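Long-range contact in uncharacterized protein (Klebsiella pneumoniae, PDB 2A2L), which is of unknown function but belongs to the HbpS-like family of haem-degrading proteins, and so may bind or break down haem: residues S6-L14 with V110-G118. Residues are numbered along the deposited sequence; the frame is centred on the assembly and turned at random.
Sequences SQQVQTITL and VIFNEQVIG
Gln10 and Ile12 of the N-terminal strand 6-12 dock on the beta hairpin that joins strands 107-111 and 116-123 of the antiparallel sheet in this member of the HbpS-like family. Two backbone N-H groups make the hydrogen bonds. Ile12 N donates a hydrogen bond to Ile117 O at 2.8 Å, whereas Gln10 N finds a side-chain acceptor, Gln115 OE1, also at 2.8 Å; this second bond is nearly straight (163° at the hydrogen), its donor tilted 21° from the amide carbonyl plane. A long amide suits this place: with CG anti to the backbone N (chi1 -157°) and the chain extended beyond it, Gln115 carries its oxygen from the end of the turn up to the strand. Beside these bonds, Ile117 CG2 packs on Gln10 CB, and Ile117 CD1 lies 3.7 Å from Ile12 CB, the two branched side chains crossing at about a right angle. Ile12 CD1 reaches on to Val110, and Phe141 of helix 127-143 touches all three of these apolar residues. Thr11 turns its CB away from the hairpin, and its OG1 hydrogen-bonds to Arg42 N. Strand 6-12 also pairs antiparallel with a strand of a second subunit, so its sheet runs on across the interface. Gly118 has no side chain, and Ile12 CG2 lies against its bare backbone, 4.1 Å from Gly118 CA.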
loop_
_atom_site.group_PDB
_atom_site.type_symbol
_atom_site.label_atom_id
_atom_site.label_comp_id
_atom_site.label_asym_id
_atom_site.label_seq_id
_atom_site.Cartn_x
_atom_site.Cartn_y
_atom_site.Cartn_z
ATOM N N SER A 6 33.095 11.568 -5.430
ATOM C CA SER A 6 32.659 10.228 -5.076
ATOM C C SER A 6 33.509 9.619 -3.945
ATOM O O SER A 6 34.681 9.976 -3.783
ATOM C CB SER A 6 32.588 9.341 -6.323
ATOM O OG SER A 6 33.737 8.556 -6.480
ATOM N N GLN A 7 32.911 8.725 -3.156
ATOM C CA GLN A 7 33.624 8.028 -2.090
ATOM C C GLN A 7 33.734 6.531 -2.356
ATOM O O GLN A 7 32.914 5.956 -3.079
ATOM C CB GLN A 7 32.934 8.248 -0.746
ATOM C CG GLN A 7 33.793 8.981 0.270
ATOM C CD GLN A 7 32.995 9.461 1.478
ATOM O OE1 GLN A 7 33.222 9.003 2.596
ATOM N NE2 GLN A 7 32.060 10.392 1.256
ATOM N N GLN A 8 34.736 5.902 -1.744
ATOM C CA GLN A 8 34.959 4.463 -1.886
ATOM C C GLN A 8 34.392 3.713 -0.690
ATOM O O GLN A 8 34.689 4.052 0.454
ATOM C CB GLN A 8 36.449 4.164 -1.985
ATOM C CG GLN A 8 36.982 4.210 -3.387
ATOM C CD GLN A 8 38.336 4.902 -3.474
ATOM O OE1 GLN A 8 39.002 5.129 -2.457
ATOM N NE2 GLN A 8 38.755 5.234 -4.695
ATOM N N VAL A 9 33.566 2.706 -0.961
ATOM C CA VAL A 9 32.943 1.892 0.089
ATOM C C VAL A 9 32.963 0.410 -0.253
ATOM O O VAL A 9 32.935 0.016 -1.428
ATOM C CB VAL A 9 31.481 2.296 0.399
ATOM C CG1 VAL A 9 31.446 3.558 1.220
ATOM C CG2 VAL A 9 30.658 2.442 -0.880
ATOM N N GLN A 10 33.008 -0.393 0.799
ATOM C CA GLN A 10 32.954 -1.832 0.702
ATOM C C GLN A 10 31.533 -2.385 0.884
ATOM O O GLN A 10 30.806 -1.980 1.781
ATOM C CB GLN A 10 33.896 -2.430 1.732
ATOM C CG GLN A 10 34.559 -3.697 1.262
ATOM C CD GLN A 10 35.879 -3.466 0.561
ATOM O OE1 GLN A 10 36.409 -4.369 -0.101
ATOM N NE2 GLN A 10 36.424 -2.253 0.699
ATOM N N THR A 11 31.158 -3.300 -0.006
ATOM C CA THR A 11 29.909 -4.034 0.072
ATOM C C THR A 11 30.190 -5.535 0.303
ATOM O O THR A 11 31.170 -6.078 -0.207
ATOM C CB THR A 11 29.018 -3.761 -1.191
ATOM O OG1 THR A 11 27.668 -4.218 -0.970
ATOM C CG2 THR A 11 29.590 -4.403 -2.459
ATOM N N ILE A 12 29.355 -6.197 1.092
ATOM C CA ILE A 12 29.430 -7.659 1.203
ATOM C C ILE A 12 28.930 -8.320 -0.101
ATOM O O ILE A 12 28.200 -7.700 -0.891
ATOM C CB ILE A 12 28.717 -8.210 2.506
ATOM C CG1 ILE A 12 29.116 -9.668 2.798
ATOM C CG2 ILE A 12 27.202 -8.040 2.449
ATOM C CD1 ILE A 12 28.865 -10.154 4.242
ATOM N N THR A 13 29.351 -9.562 -0.320
ATOM C CA THR A 13 29.118 -10.274 -1.561
ATOM C C THR A 13 28.154 -11.444 -1.355
ATOM O O THR A 13 27.874 -11.857 -0.227
ATOM C CB THR A 13 30.444 -10.841 -2.134
ATOM O OG1 THR A 13 31.066 -11.687 -1.152
ATOM C CG2 THR A 13 31.400 -9.700 -2.546
ATOM N N LEU A 14 27.658 -11.975 -2.461
ATOM C CA LEU A 14 26.923 -13.209 -2.447
ATOM C C LEU A 14 27.794 -14.369 -1.934
ATOM O O LEU A 14 27.359 -15.170 -1.109
ATOM C CB LEU A 14 26.391 -13.496 -3.851
ATOM C CG LEU A 14 25.686 -14.827 -4.080
ATOM C CD1 LEU A 14 24.564 -15.010 -3.073
ATOM C CD2 LEU A 14 25.156 -14.869 -5.500
ATOM N N VAL A 110 27.165 -5.982 9.423
ATOM C CA VAL A 110 28.442 -6.643 9.184
ATOM C C VAL A 110 29.517 -5.566 9.080
ATOM O O VAL A 110 29.443 -4.710 8.200
ATOM C CB VAL A 110 28.421 -7.459 7.862
ATOM C CG1 VAL A 110 29.764 -8.143 7.631
ATOM C CG2 VAL A 110 27.301 -8.481 7.866
ATOM N N ILE A 111 30.493 -5.610 9.978
ATOM C CA ILE A 111 31.497 -4.550 10.077
ATOM C C ILE A 111 32.872 -5.014 9.586
ATOM O O ILE A 111 33.525 -5.868 10.202
ATOM C CB ILE A 111 31.622 -4.017 11.519
ATOM C CG1 ILE A 111 30.325 -3.325 11.949
ATOM C CG2 ILE A 111 32.844 -3.111 11.675
ATOM C CD1 ILE A 111 29.885 -3.727 13.336
ATOM N N PHE A 112 33.309 -4.440 8.479
ATOM C CA PHE A 112 34.606 -4.766 7.913
ATOM C C PHE A 112 35.381 -3.464 7.718
ATOM O O PHE A 112 34.915 -2.568 7.013
ATOM C CB PHE A 112 34.414 -5.474 6.575
ATOM C CG PHE A 112 35.601 -6.314 6.124
ATOM C CD1 PHE A 112 36.230 -7.207 6.996
ATOM C CD2 PHE A 112 36.036 -6.254 4.803
ATOM C CE1 PHE A 112 37.294 -7.997 6.569
ATOM C CE2 PHE A 112 37.102 -7.045 4.358
ATOM C CZ PHE A 112 37.733 -7.918 5.247
ATOM N N ASN A 113 36.549 -3.368 8.358
ATOM C CA ASN A 113 37.460 -2.233 8.208
ATOM C C ASN A 113 36.763 -0.975 8.692
ATOM O O ASN A 113 36.662 0.023 7.961
ATOM C CB ASN A 113 37.953 -2.056 6.757
ATOM C CG ASN A 113 38.568 -3.328 6.172
ATOM O OD1 ASN A 113 39.257 -4.083 6.871
ATOM N ND2 ASN A 113 38.329 -3.562 4.874
ATOM N N GLU A 114 36.255 -1.046 9.918
ATOM C CA GLU A 114 35.571 0.087 10.529
ATOM C C GLU A 114 34.497 0.722 9.603
ATOM O O GLU A 114 34.500 1.929 9.323
ATOM C CB GLU A 114 36.621 1.090 11.010
ATOM C CG GLU A 114 37.415 0.571 12.233
ATOM C CD GLU A 114 38.836 1.122 12.289
ATOM O OE1 GLU A 114 39.254 1.781 11.309
ATOM O OE2 GLU A 114 39.530 0.893 13.312
ATOM N N GLN A 115 33.593 -0.125 9.121
ATOM C CA GLN A 115 32.673 0.228 8.057
ATOM C C GLN A 115 31.597 -0.833 7.977
ATOM O O GLN A 115 31.872 -2.026 8.167
ATOM C CB GLN A 115 33.420 0.259 6.733
ATOM C CG GLN A 115 32.781 1.104 5.643
ATOM C CD GLN A 115 33.352 0.761 4.288
ATOM O OE1 GLN A 115 32.734 1.014 3.261
ATOM N NE2 GLN A 115 34.538 0.160 4.281
ATOM N N VAL A 116 30.376 -0.399 7.680
ATOM C CA VAL A 116 29.228 -1.298 7.603
ATOM C C VAL A 116 29.005 -1.703 6.147
ATOM O O VAL A 116 28.627 -0.893 5.306
ATOM C CB VAL A 116 27.976 -0.633 8.233
ATOM C CG1 VAL A 116 26.672 -1.298 7.791
ATOM C CG2 VAL A 116 28.095 -0.627 9.737
ATOM N N ILE A 117 29.264 -2.960 5.842
ATOM C CA ILE A 117 29.318 -3.381 4.449
ATOM C C ILE A 117 28.015 -4.052 3.991
ATOM O O ILE A 117 27.904 -4.544 2.855
ATOM C CB ILE A 117 30.549 -4.289 4.177
ATOM C CG1 ILE A 117 30.465 -5.591 4.975
ATOM C CG2 ILE A 117 31.842 -3.555 4.508
ATOM C CD1 ILE A 117 31.414 -6.642 4.485
ATOM N N GLY A 118 27.030 -4.051 4.884
ATOM C CA GLY A 118 25.853 -4.885 4.735
ATOM C C GLY A 118 25.298 -5.228 6.095
ATOM O O GLY A 118 25.719 -4.647 7.099
#